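Local coordinates for protein F01G10.3, confirmed by transcript evidence (Caenorhabditis elegans, PDB 3K6J), which probably acts as an NAD+-dependent (3S)-3-hydroxyacyl-CoA dehydrogenase, the zinc-containing dehydrogenase part of a multifunctional enzyme, at residues A58-G63 with D132-S137; M65-A70 with Q92-M97; T80-R85 with A117-T122. All blocks are in the same frame, centred on the assembly; numbering follows the deposited sequence.

Interaction 1: residues A58-G63 with D132-S137; sequences AIIGGG and DLIVES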
ATOM      1  N   ALA A  58      -3.154  -2.877 -21.913  1.00 22.01           N
ATOM      2  CA  ALA A  58      -1.744  -2.848 -22.194  1.00 22.11           C
ATOM      3  C   ALA A  58      -1.027  -2.160 -21.058  1.00 21.08           C
ATOM      4  O   ALA A  58      -1.508  -1.182 -20.511  1.00 21.30           O
ATOM      5  CB  ALA A  58      -1.415  -2.161 -23.565  1.00 21.12           C
ATOM      6  N   ILE A  59       0.098  -2.730 -20.679  1.00 21.42           N
ATOM      7  CA  ILE A  59       0.935  -2.202 -19.629  1.00 21.82           C
ATOM      8  C   ILE A  59       2.278  -1.922 -20.311  1.00 22.89           C
ATOM      9  O   ILE A  59       2.906  -2.842 -20.871  1.00 22.78           O
ATOM     10  CB  ILE A  59       1.151  -3.226 -18.493  1.00 21.71           C
ATOM     11  CG1 ILE A  59      -0.188  -3.694 -17.845  1.00 20.32           C
ATOM     12  CG2 ILE A  59       2.165  -2.674 -17.481  1.00 20.80           C
ATOM     13  CD1 ILE A  59      -0.920  -2.635 -16.993  1.00 17.83           C
ATOM     14  N   ILE A  60       2.710  -0.663 -20.284  1.00 22.85           N
ATOM     15  CA  ILE A  60       3.943  -0.308 -20.967  1.00 24.47           C
ATOM     16  C   ILE A  60       5.064  -0.216 -19.961  1.00 24.75           C
ATOM     17  O   ILE A  60       4.981   0.553 -18.982  1.00 25.88           O
ATOM     18  CB  ILE A  60       3.783   0.997 -21.782  1.00 24.94           C
ATOM     19  CG1 ILE A  60       2.547   0.903 -22.679  1.00 24.86           C
ATOM     20  CG2 ILE A  60       5.022   1.265 -22.653  1.00 24.57           C
ATOM     21  CD1 ILE A  60       2.146   2.247 -23.296  1.00 29.23           C
ATOM     22  N   GLY A  61       6.096  -1.033 -20.173  1.00 24.65           N
ATOM     23  CA  GLY A  61       7.242  -1.080 -19.262  1.00 24.39           C
ATOM     24  C   GLY A  61       7.317  -2.393 -18.500  1.00 25.26           C
ATOM     25  O   GLY A  61       6.330  -2.807 -17.867  1.00 24.92           O
ATOM     26  N   GLY A  62       8.492  -3.039 -18.533  1.00 24.78           N
ATOM     27  CA  GLY A  62       8.688  -4.345 -17.887  1.00 24.22           C
ATOM     28  C   GLY A  62       9.450  -4.368 -16.564  1.00 24.81           C
ATOM     29  O   GLY A  62      10.040  -5.396 -16.178  1.00 24.71           O
ATOM     30  N   GLY A  63       9.464  -3.236 -15.870  1.00 25.17           N
ATOM     31  CA  GLY A  63       9.899  -3.183 -14.470  1.00 25.02           C
ATOM     32  C   GLY A  63       8.967  -3.930 -13.511  1.00 25.56           C
ATOM     33  O   GLY A  63       7.996  -4.569 -13.914  1.00 25.63           O
ATOM     34  N   ASP A 132      -8.456  -1.212 -24.562  1.00 32.90           N
ATOM     35  CA  ASP A 132      -9.401  -0.331 -23.852  1.00 31.23           C
ATOM     36  C   ASP A 132      -8.749   0.496 -22.758  1.00 30.70           C
ATOM     37  O   ASP A 132      -9.223   1.584 -22.417  1.00 31.15           O
ATOM     38  CB  ASP A 132     -10.545  -1.151 -23.259  1.00 31.68           C
ATOM     39  CG  ASP A 132     -11.331  -1.910 -24.319  1.00 31.56           C
ATOM     40  OD1 ASP A 132     -11.717  -1.267 -25.309  1.00 29.82           O
ATOM     41  OD2 ASP A 132     -11.572  -3.130 -24.156  1.00 31.61           O
ATOM     42  N   LEU A 133      -7.663  -0.028 -22.200  1.00 29.39           N
ATOM     43  CA  LEU A 133      -6.943   0.635 -21.118  1.00 27.77           C
ATOM     44  C   LEU A 133      -5.446   0.382 -21.282  1.00 27.29           C
ATOM     45  O   LEU A 133      -5.000  -0.757 -21.432  1.00 27.28           O
ATOM     46  CB  LEU A 133      -7.422   0.139 -19.740  1.00 26.73           C
ATOM     47  CG  LEU A 133      -6.650   0.631 -18.495  1.00 25.51           C
ATOM     48  CD1 LEU A 133      -6.710   2.119 -18.326  1.00 24.05           C
ATOM     49  CD2 LEU A 133      -7.091  -0.074 -17.209  1.00 23.53           C
ATOM     50  N   ILE A 134      -4.673   1.455 -21.250  1.00 26.79           N
ATOM     51  CA  ILE A 134      -3.231   1.344 -21.350  1.00 26.39           C
ATOM     52  C   ILE A 134      -2.644   2.082 -20.188  1.00 26.19           C
ATOM     53  O   ILE A 134      -2.981   3.237 -19.973  1.00 26.99           O
ATOM     54  CB  ILE A 134      -2.702   1.919 -22.694  1.00 26.67           C
ATOM     55  CG1 ILE A 134      -3.434   1.275 -23.874  1.00 26.71           C
ATOM     56  CG2 ILE A 134      -1.180   1.733 -22.803  1.00 26.73           C
ATOM     57  CD1 ILE A 134      -2.867   1.632 -25.259  1.00 28.65           C
ATOM     58  N   VAL A 135      -1.802   1.400 -19.410  1.00 26.02           N
ATOM     59  CA  VAL A 135      -1.126   2.006 -18.274  1.00 25.47           C
ATOM     60  C   VAL A 135       0.382   2.009 -18.538  1.00 25.94           C
ATOM     61  O   VAL A 135       0.991   0.967 -18.791  1.00 26.06           O
ATOM     62  CB  VAL A 135      -1.390   1.270 -16.919  1.00 25.33           C
ATOM     63  CG1 VAL A 135      -1.043   2.177 -15.740  1.00 24.11           C
ATOM     64  CG2 VAL A 135      -2.829   0.757 -16.803  1.00 25.48           C
ATOM     65  N   GLU A 136       0.961   3.202 -18.486  1.00 25.70           N
ATOM     66  CA  GLU A 136       2.392   3.420 -18.624  1.00 25.53           C
ATOM     67  C   GLU A 136       3.069   3.264 -17.244  1.00 25.12           C
ATOM     68  O   GLU A 136       2.652   3.851 -16.251  1.00 24.66           O
ATOM     69  CB  GLU A 136       2.581   4.833 -19.208  1.00 26.11           C
ATOM     70  CG  GLU A 136       3.932   5.446 -19.129  1.00 27.74           C
ATOM     71  CD  GLU A 136       4.276   5.952 -17.780  1.00 28.61           C
ATOM     72  OE1 GLU A 136       3.453   6.614 -17.101  1.00 31.73           O
ATOM     73  OE2 GLU A 136       5.395   5.662 -17.377  1.00 29.04           O
ATOM     74  N   SER A 137       4.120   2.470 -17.207  1.00 25.27           N
ATOM     75  CA  SER A 137       4.943   2.302 -16.031  1.00 25.79           C
ATOM     76  C   SER A 137       6.436   2.369 -16.419  1.00 25.82           C
ATOM     77  O   SER A 137       7.246   1.525 -15.981  1.00 24.95           O
ATOM     78  CB  SER A 137       4.668   0.919 -15.437  1.00 25.68           C
ATOM     79  OG  SER A 137       5.205   0.865 -14.130  1.00 28.64           O
TER
HETATM   80  O   HOH W   1       9.866  -0.080 -16.281  1.00 32.38           O

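Interaction 2: residues M65-A70 with Q92-M97; sequences MGKAMA and QELEVM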
ATOM      1  N   MET A  65       6.671  -3.045 -11.128  1.00 24.70           N
ATOM      2  CA  MET A  65       5.273  -2.637 -11.210  1.00 24.15           C
ATOM      3  C   MET A  65       4.597  -2.936 -12.497  1.00 23.69           C
ATOM      4  O   MET A  65       3.483  -3.282 -12.515  1.00 23.89           O
ATOM      5  CB  MET A  65       5.074  -1.172 -10.863  1.00 24.41           C
ATOM      6  CG  MET A  65       5.079  -0.890  -9.406  1.00 25.29           C
ATOM      7  SD  MET A  65       3.797  -1.698  -8.492  1.00 27.20           S
ATOM      8  CE  MET A  65       4.773  -2.407  -7.312  1.00 25.87           C
ATOM      9  N   GLY A  66       5.290  -2.739 -13.583  1.00 22.78           N
ATOM     10  CA  GLY A  66       4.765  -3.130 -14.884  1.00 21.90           C
ATOM     11  C   GLY A  66       4.389  -4.610 -14.897  1.00 21.86           C
ATOM     12  O   GLY A  66       3.265  -4.982 -15.290  1.00 20.17           O
ATOM     13  N   LYS A  67       5.334  -5.458 -14.473  1.00 21.78           N
ATOM     14  CA  LYS A  67       5.105  -6.902 -14.425  1.00 22.63           C
ATOM     15  C   LYS A  67       3.960  -7.203 -13.425  1.00 22.17           C
ATOM     16  O   LYS A  67       3.062  -7.971 -13.717  1.00 21.90           O
ATOM     17  CB  LYS A  67       6.388  -7.639 -14.025  1.00 23.38           C
ATOM     18  CG  LYS A  67       7.449  -7.732 -15.135  1.00 25.34           C
ATOM     19  CD  LYS A  67       8.521  -8.783 -14.827  1.00 27.66           C
ATOM     20  CE  LYS A  67       9.463  -8.310 -13.678  1.00 31.19           C
ATOM     21  NZ  LYS A  67      10.439  -7.237 -14.088  1.00 28.82           N
ATOM     22  N   ALA A  68       3.976  -6.559 -12.260  1.00 22.08           N
ATOM     23  CA  ALA A  68       2.955  -6.845 -11.253  1.00 22.55           C
ATOM     24  C   ALA A  68       1.548  -6.465 -11.745  1.00 22.41           C
ATOM     25  O   ALA A  68       0.611  -7.230 -11.568  1.00 23.17           O
ATOM     26  CB  ALA A  68       3.300  -6.198  -9.915  1.00 22.45           C
ATOM     27  N   MET A  69       1.409  -5.317 -12.405  1.00 21.78           N
ATOM     28  CA  MET A  69       0.119  -4.944 -12.961  1.00 21.68           C
ATOM     29  C   MET A  69      -0.334  -5.890 -14.055  1.00 20.85           C
ATOM     30  O   MET A  69      -1.496  -6.266 -14.099  1.00 20.47           O
ATOM     31  CB  MET A  69       0.087  -3.496 -13.472  1.00 21.16           C
ATOM     32  CG  MET A  69       0.183  -2.432 -12.381  1.00 23.87           C
ATOM     33  SD  MET A  69      -0.054  -0.769 -13.064  1.00 24.51           S
ATOM     34  CE  MET A  69       1.512  -0.506 -13.925  1.00 22.94           C
ATOM     35  N   ALA A  70       0.567  -6.270 -14.944  1.00 20.63           N
ATOM     36  CA  ALA A  70       0.187  -7.179 -16.027  1.00 21.01           C
ATOM     37  C   ALA A  70      -0.273  -8.544 -15.536  1.00 21.29           C
ATOM     38  O   ALA A  70      -1.151  -9.154 -16.131  1.00 21.20           O
ATOM     39  CB  ALA A  70       1.334  -7.324 -17.070  1.00 20.81           C
ATOM     40  N   GLN A  92      12.283 -13.768 -18.868  1.00 34.71           N
ATOM     41  CA  GLN A  92      13.215 -14.224 -17.836  1.00 35.13           C
ATOM     42  C   GLN A  92      12.884 -13.607 -16.476  1.00 34.79           C
ATOM     43  O   GLN A  92      12.797 -14.312 -15.475  1.00 35.28           O
ATOM     44  CB  GLN A  92      14.685 -13.978 -18.258  1.00 35.09           C
ATOM     45  CG  GLN A  92      15.119 -14.939 -19.427  1.00 37.89           C
ATOM     46  CD  GLN A  92      16.428 -14.574 -20.186  1.00 41.31           C
ATOM     47  OE1 GLN A  92      16.816 -15.280 -21.136  1.00 42.80           O
ATOM     48  NE2 GLN A  92      17.099 -13.493 -19.779  1.00 40.77           N
ATOM     49  N   GLU A  93      12.695 -12.294 -16.441  1.00 34.11           N
ATOM     50  CA  GLU A  93      12.379 -11.611 -15.201  1.00 33.60           C
ATOM     51  C   GLU A  93      11.038 -12.082 -14.614  1.00 32.81           C
ATOM     52  O   GLU A  93      10.886 -12.234 -13.395  1.00 31.78           O
ATOM     53  CB  GLU A  93      12.416 -10.105 -15.410  1.00 33.59           C
ATOM     54  CG  GLU A  93      13.850  -9.625 -15.623  1.00 35.94           C
ATOM     55  CD  GLU A  93      14.010  -8.145 -15.494  1.00 35.72           C
ATOM     56  OE1 GLU A  93      15.076  -7.635 -15.870  1.00 37.31           O
ATOM     57  OE2 GLU A  93      13.081  -7.484 -15.014  1.00 37.09           O
ATOM     58  N   LEU A  94      10.091 -12.346 -15.499  1.00 31.82           N
ATOM     59  CA  LEU A  94       8.787 -12.818 -15.096  1.00 32.07           C
ATOM     60  C   LEU A  94       8.878 -14.202 -14.443  1.00 31.94           C
ATOM     61  O   LEU A  94       8.145 -14.488 -13.494  1.00 31.92           O
ATOM     62  CB  LEU A  94       7.869 -12.844 -16.309  1.00 31.67           C
ATOM     63  CG  LEU A  94       6.387 -13.014 -16.038  1.00 33.41           C
ATOM     64  CD1 LEU A  94       5.755 -11.752 -15.370  1.00 30.83           C
ATOM     65  CD2 LEU A  94       5.743 -13.320 -17.379  1.00 33.83           C
ATOM     66  N   GLU A  95       9.790 -15.044 -14.936  1.00 31.63           N
ATOM     67  CA  GLU A  95       9.991 -16.370 -14.349  1.00 32.09           C
ATOM     68  C   GLU A  95      10.529 -16.244 -12.935  1.00 30.58           C
ATOM     69  O   GLU A  95      10.086 -16.983 -12.071  1.00 30.26           O
ATOM     70  CB  GLU A  95      10.911 -17.287 -15.196  1.00 32.90           C
ATOM     71  CG  GLU A  95      10.289 -17.822 -16.505  1.00 37.66           C
ATOM     72  CD  GLU A  95       8.931 -18.489 -16.305  1.00 44.42           C
ATOM     73  OE1 GLU A  95       8.830 -19.400 -15.444  1.00 47.46           O
ATOM     74  OE2 GLU A  95       7.959 -18.116 -17.018  1.00 47.33           O
ATOM     75  N   VAL A  96      11.470 -15.323 -12.708  1.00 29.07           N
ATOM     76  CA  VAL A  96      12.012 -15.116 -11.365  1.00 28.60           C
ATOM     77  C   VAL A  96      10.864 -14.645 -10.455  1.00 28.60           C
ATOM     78  O   VAL A  96      10.735 -15.082  -9.314  1.00 28.81           O
ATOM     79  CB  VAL A  96      13.178 -14.067 -11.330  1.00 28.54           C
ATOM     80  CG1 VAL A  96      13.459 -13.601  -9.916  1.00 27.63           C
ATOM     81  CG2 VAL A  96      14.466 -14.609 -11.943  1.00 28.11           C
ATOM     82  N   MET A  97      10.021 -13.756 -10.975  1.00 28.24           N
ATOM     83  CA  MET A  97       8.900 -13.233 -10.212  1.00 27.41           C
ATOM     84  C   MET A  97       7.889 -14.331  -9.845  1.00 26.68           C
ATOM     85  O   MET A  97       7.454 -14.397  -8.707  1.00 26.00           O
ATOM     86  CB  MET A  97       8.214 -12.109 -10.968  1.00 27.21           C
ATOM     87  CG  MET A  97       6.991 -11.546 -10.251  1.00 28.12           C
ATOM     88  SD  MET A  97       6.419 -10.032 -11.044  1.00 30.64           S
ATOM     89  CE  MET A  97       7.527  -8.829 -10.260  1.00 28.83           C
TER

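Interaction 3: residues T80-R85 with A117-T122; sequences TFLVVR and ANLKIT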
ATOM      1  N   THR A  80      -3.936  -9.145 -21.936  1.00 27.65           N
ATOM      2  CA  THR A  80      -2.999  -8.133 -21.466  1.00 26.99           C
ATOM      3  C   THR A  80      -1.705  -8.149 -22.275  1.00 27.34           C
ATOM      4  O   THR A  80      -0.979  -9.148 -22.294  1.00 28.22           O
ATOM      5  CB  THR A  80      -2.670  -8.350 -19.934  1.00 27.28           C
ATOM      6  OG1 THR A  80      -3.891  -8.416 -19.187  1.00 26.02           O
ATOM      7  CG2 THR A  80      -1.793  -7.226 -19.373  1.00 24.44           C
ATOM      8  N   PHE A  81      -1.397  -7.034 -22.926  1.00 26.70           N
ATOM      9  CA  PHE A  81      -0.106  -6.879 -23.558  1.00 26.25           C
ATOM     10  C   PHE A  81       0.852  -6.251 -22.578  1.00 25.37           C
ATOM     11  O   PHE A  81       0.536  -5.261 -21.927  1.00 25.10           O
ATOM     12  CB  PHE A  81      -0.219  -6.023 -24.826  1.00 26.95           C
ATOM     13  CG  PHE A  81      -1.148  -6.594 -25.851  1.00 29.70           C
ATOM     14  CD1 PHE A  81      -0.674  -7.489 -26.814  1.00 30.37           C
ATOM     15  CD2 PHE A  81      -2.516  -6.261 -25.838  1.00 31.03           C
ATOM     16  CE1 PHE A  81      -1.547  -8.034 -27.756  1.00 32.61           C
ATOM     17  CE2 PHE A  81      -3.382  -6.788 -26.783  1.00 31.01           C
ATOM     18  CZ  PHE A  81      -2.901  -7.688 -27.739  1.00 32.15           C
ATOM     19  N   LEU A  82       2.027  -6.840 -22.458  1.00 24.64           N
ATOM     20  CA  LEU A  82       3.074  -6.237 -21.672  1.00 24.18           C
ATOM     21  C   LEU A  82       4.143  -5.763 -22.665  1.00 24.36           C
ATOM     22  O   LEU A  82       4.855  -6.557 -23.274  1.00 24.23           O
ATOM     23  CB  LEU A  82       3.584  -7.236 -20.630  1.00 23.52           C
ATOM     24  CG  LEU A  82       4.701  -6.787 -19.682  1.00 23.87           C
ATOM     25  CD1 LEU A  82       4.352  -5.503 -18.944  1.00 17.02           C
ATOM     26  CD2 LEU A  82       5.014  -7.944 -18.729  1.00 22.12           C
ATOM     27  N   VAL A  83       4.207  -4.450 -22.846  1.00 25.33           N
ATOM     28  CA  VAL A  83       5.025  -3.828 -23.892  1.00 25.63           C
ATOM     29  C   VAL A  83       6.342  -3.379 -23.303  1.00 26.16           C
ATOM     30  O   VAL A  83       6.385  -2.476 -22.470  1.00 26.28           O
ATOM     31  CB  VAL A  83       4.276  -2.646 -24.543  1.00 26.37           C
ATOM     32  CG1 VAL A  83       5.110  -2.005 -25.672  1.00 25.10           C
ATOM     33  CG2 VAL A  83       2.869  -3.096 -25.028  1.00 25.20           C
ATOM     34  N   VAL A  84       7.417  -4.034 -23.728  1.00 27.11           N
ATOM     35  CA  VAL A  84       8.721  -3.873 -23.096  1.00 27.34           C
ATOM     36  C   VAL A  84       9.841  -3.646 -24.143  1.00 28.42           C
ATOM     37  O   VAL A  84       9.659  -3.940 -25.301  1.00 27.79           O
ATOM     38  CB  VAL A  84       9.051  -5.135 -22.274  1.00 27.90           C
ATOM     39  CG1 VAL A  84       7.958  -5.399 -21.214  1.00 26.47           C
ATOM     40  CG2 VAL A  84       9.206  -6.364 -23.199  1.00 25.61           C
ATOM     41  N   ARG A  85      10.994  -3.133 -23.722  1.00 30.14           N
ATOM     42  CA  ARG A  85      12.145  -2.990 -24.634  1.00 31.89           C
ATOM     43  C   ARG A  85      12.775  -4.338 -24.997  1.00 32.69           C
ATOM     44  O   ARG A  85      13.153  -4.571 -26.145  1.00 33.36           O
ATOM     45  CB  ARG A  85      13.219  -2.072 -24.059  1.00 31.83           C
ATOM     46  CG  ARG A  85      12.717  -0.739 -23.532  1.00 32.78           C
ATOM     47  CD  ARG A  85      12.900  -0.724 -22.055  1.00 35.84           C
ATOM     48  NE  ARG A  85      14.136  -0.068 -21.671  1.00 36.40           N
ATOM     49  CZ  ARG A  85      14.526   0.094 -20.415  1.00 38.69           C
ATOM     50  NH1 ARG A  85      13.775  -0.361 -19.420  1.00 38.91           N
ATOM     51  NH2 ARG A  85      15.668   0.724 -20.143  1.00 39.12           N
ATOM     52  N   ALA A 117      -1.987 -17.704 -20.400  1.00 31.08           N
ATOM     53  CA  ALA A 117      -2.948 -17.840 -21.482  1.00 32.19           C
ATOM     54  C   ALA A 117      -3.534 -16.475 -21.891  1.00 33.18           C
ATOM     55  O   ALA A 117      -4.243 -16.373 -22.907  1.00 33.85           O
ATOM     56  CB  ALA A 117      -4.061 -18.775 -21.057  1.00 31.80           C
ATOM     57  N   ASN A 118      -3.260 -15.451 -21.074  1.00 32.85           N
ATOM     58  CA  ASN A 118      -3.824 -14.120 -21.257  1.00 33.41           C
ATOM     59  C   ASN A 118      -2.774 -13.040 -21.477  1.00 33.33           C
ATOM     60  O   ASN A 118      -3.084 -11.969 -21.975  1.00 33.58           O
ATOM     61  CB  ASN A 118      -4.684 -13.745 -20.052  1.00 33.18           C
ATOM     62  CG  ASN A 118      -5.959 -14.523 -19.998  1.00 33.25           C
ATOM     63  OD1 ASN A 118      -6.093 -15.460 -19.208  1.00 34.20           O
ATOM     64  ND2 ASN A 118      -6.910 -14.152 -20.839  1.00 29.22           N
ATOM     65  N   LEU A 119      -1.535 -13.346 -21.114  1.00 33.52           N
ATOM     66  CA  LEU A 119      -0.447 -12.395 -21.173  1.00 33.92           C
ATOM     67  C   LEU A 119       0.373 -12.570 -22.444  1.00 34.20           C
ATOM     68  O   LEU A 119       0.813 -13.687 -22.760  1.00 34.22           O
ATOM     69  CB  LEU A 119       0.442 -12.550 -19.931  1.00 33.55           C
ATOM     70  CG  LEU A 119       1.710 -11.699 -19.841  1.00 34.28           C
ATOM     71  CD1 LEU A 119       1.369 -10.221 -19.921  1.00 33.34           C
ATOM     72  CD2 LEU A 119       2.457 -12.012 -18.545  1.00 34.16           C
ATOM     73  N   LYS A 120       0.569 -11.461 -23.160  1.00 34.36           N
ATOM     74  CA  LYS A 120       1.373 -11.431 -24.389  1.00 34.87           C
ATOM     75  C   LYS A 120       2.506 -10.434 -24.229  1.00 34.78           C
ATOM     76  O   LYS A 120       2.273  -9.220 -24.096  1.00 34.17           O
ATOM     77  CB  LYS A 120       0.539 -10.997 -25.598  1.00 35.31           C
ATOM     78  CG  LYS A 120      -0.887 -11.557 -25.706  1.00 38.10           C
ATOM     79  CD  LYS A 120      -0.961 -12.918 -26.395  1.00 41.15           C
ATOM     80  CE  LYS A 120      -2.156 -13.009 -27.374  1.00 44.73           C
ATOM     81  NZ  LYS A 120      -3.466 -12.447 -26.865  1.00 45.94           N
ATOM     82  N   ILE A 121       3.734 -10.932 -24.221  1.00 35.17           N
ATOM     83  CA  ILE A 121       4.880 -10.052 -24.103  1.00 35.96           C
ATOM     84  C   ILE A 121       5.256  -9.599 -25.508  1.00 37.04           C
ATOM     85  O   ILE A 121       5.188 -10.393 -26.431  1.00 37.82           O
ATOM     86  CB  ILE A 121       6.042 -10.706 -23.331  1.00 35.98           C
ATOM     87  CG1 ILE A 121       5.577 -11.056 -21.902  1.00 34.72           C
ATOM     88  CG2 ILE A 121       7.256  -9.765 -23.312  1.00 34.83           C
ATOM     89  CD1 ILE A 121       6.615 -11.758 -21.032  1.00 35.55           C
ATOM     90  N   THR A 122       5.576  -8.314 -25.669  1.00 38.24           N
ATOM     91  CA  THR A 122       5.924  -7.748 -26.974  1.00 39.77           C
ATOM     92  C   THR A 122       6.640  -6.403 -26.877  1.00 40.91           C
ATOM     93  O   THR A 122       6.684  -5.779 -25.825  1.00 41.04           O
ATOM     94  CB  THR A 122       4.700  -7.626 -27.923  1.00 39.66           C
ATOM     95  OG1 THR A 122       5.145  -7.126 -29.189  1.00 40.42           O
ATOM     96  CG2 THR A 122       3.630  -6.662 -27.363  1.00 39.46           C
TER

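Interaction 1: residues A58-G63 with D132-S137
Ile60 lays its CD1 against CG2 of Ile134 at 3.4 Å, closer than ordinary van der Waals contact. In Ile60, CG1 stands beside the backbone N (chi1 -51°) and the chain runs on extended, which carries CD1 back along the strand over Ile134 of the adjoining strand. Ala58 shares this face, its CB meeting CG2 of Ile134 at 4.0 Å, and Leu148 and Leu152 of helix 142-153 pack on Ile60. On the other face Ile59 and Val135 lie side by side, CD1 of Ile59 being 3.9 Å from CG2 of Val135, with Met69 of helix 64-75 packed on Ile59. The pairing is that of the central parallel strands of a Rossmann fold, where strand 56-60 leads into the glycine-rich turn, consistent with a GxGxxG dinucleotide-binding motif. Four backbone hydrogen bonds join the strands, the first from Ala58 N to Leu133 O at 2.9 Å and the last from Ser137 N to Ile60 O at 2.8 Å. Gly61 then adopts backbone angles that call for glycine; a side chain would also run into Ser137 O. Beyond it the two chains diverge, and a water bridges them, accepting from Gly63 N at 3.2 Å and donating to Ser137 O at 3.1 Å. The buried carboxylate of Glu136 is shared out, OE2 in a salt bridge with Lys145 and OE1 hydrogen-bonded to Thr164 OG1, while Ser137 OG is hydrogen-bonded to Asn165.

Interaction 2: residues M65-A70 with Q92-M97
Lys67 and Glu93 form the polar part of this helix-helix contact: NZ of Lys67 donates to OE2 of Glu93 at 2.8 Å in a salt bridge, meeting the oxygen nearly along its C-O axis. The two side chains cross at about a right angle, Glu93 extended beyond CG and Lys67 bent at its far end (chi3 -72°, chi4 -74°), which folds the ammonium back toward the start of its own helix. There Gly62 O of the glycine-rich turn takes a second hydrogen bond from NZ.

Apolar contacts follow the lysine stem. Its CB rests 3.8 Å from SD of Met97, whose CE reaches CE of Lys67 at 4.0 Å, while CD of Lys67 passes 4.1 Å from CD1 of Leu94. Segments 65-70 and 92-97, on helices 64-75 and 87-103 of the Rossmann-type domain, have local axes 69° apart in direction and 11.0 Å apart at closest approach, and are joined largely through one long side chain. Replacing Lys67 with an alanine would probably leave Glu93 without its counter-charge, Gly62 O without this donor, and a gap between Leu94 and Met97. A buried ammonium gripped by both a carboxylate and a carbonyl is likely to remain charged, tying the glycine-rich turn to helix 87-103.

Interaction 3: residues T80-R85 with A117-T122
Leu82 and Leu119 make the apolar centre of this contact, CD1 of Leu119 lying 3.8 Å from CB of Leu82. Leu119 has CG anti to its backbone N (chi1 176°), and from there CD1 leans across toward the partner strand, over the backbone of Thr80. Farther along, just past the strand end, Val84 meets Ile121 through their CG2 methyls at 3.9 Å, their side chains set at a slant to each other. The CG2 of Val84 is wedged between its own backbone N and carbonyl carbon and also rests on Thr122 O.

On the opposite face Phe81 and Lys120 run side by side. The aliphatic stem of the lysine follows the ring, CB coming within 3.9 Å of Phe81 CD1, and CG2 of Thr122 approaches the same ring atom more distantly. Lys120 then bends repeatedly, and NZ forms a salt bridge with Glu79 just ahead of the segment.

The backbones pair as parallel strands with five hydrogen bonds, beginning with Thr80 N to Asn118 O at 2.9 Å, a nearly straight bond (176° at the hydrogen). Lys120 turns both its N and its O to strand 80-83, the N donating to Thr80 O and the O accepting from Leu82 N. The ladder continues from Thr122 N to Leu82 O at 3.1 Å and closes with Val84 N to Thr122 O at 2.8 Å. The threonine hydroxyls bond locally, Thr80 OG1 to Ile78 O and Thr122 OG1 to Asp124 N.

Strand 119-122 is the outermost strand at this end of the Rossmann-type sheet, and strand 79-83 joins it to strand 56-60. Helices 64-75 and 87-103 cover the Leu82 and Leu119 face, through Ala70, Cys90 and Leu94 among others, while on the other face Leu128 packs on both Phe81 and Val83, and Phe125 on Val83.

How the interactions relate
Interactions 1 and 3 belong to the parallel part of one mixed sheet: probable hydrogen bonds from Gly61 N to Val83 O (2.7 Å) and Ile59 N to Phe81 O (2.9 Å) join their inner strands, and the contact centres are about 9 Å apart. Interaction 2 lies over one face of that sheet, Met69 CB packing on Ile59 CD1 at 3.8 Å and Leu94 CD2 on Leu119 CD2 at 3.7 Å. All three reach the glycine-rich turn, where NAD+ would probably bind, interaction 3 through Val84 CG1, 3.6 Å from Gly62 CA. The Met97 side chain lies about 4 Å from a phosphate ion, probably from the crystallisation liquor, and Val135's about 12 Å from the zinc ion.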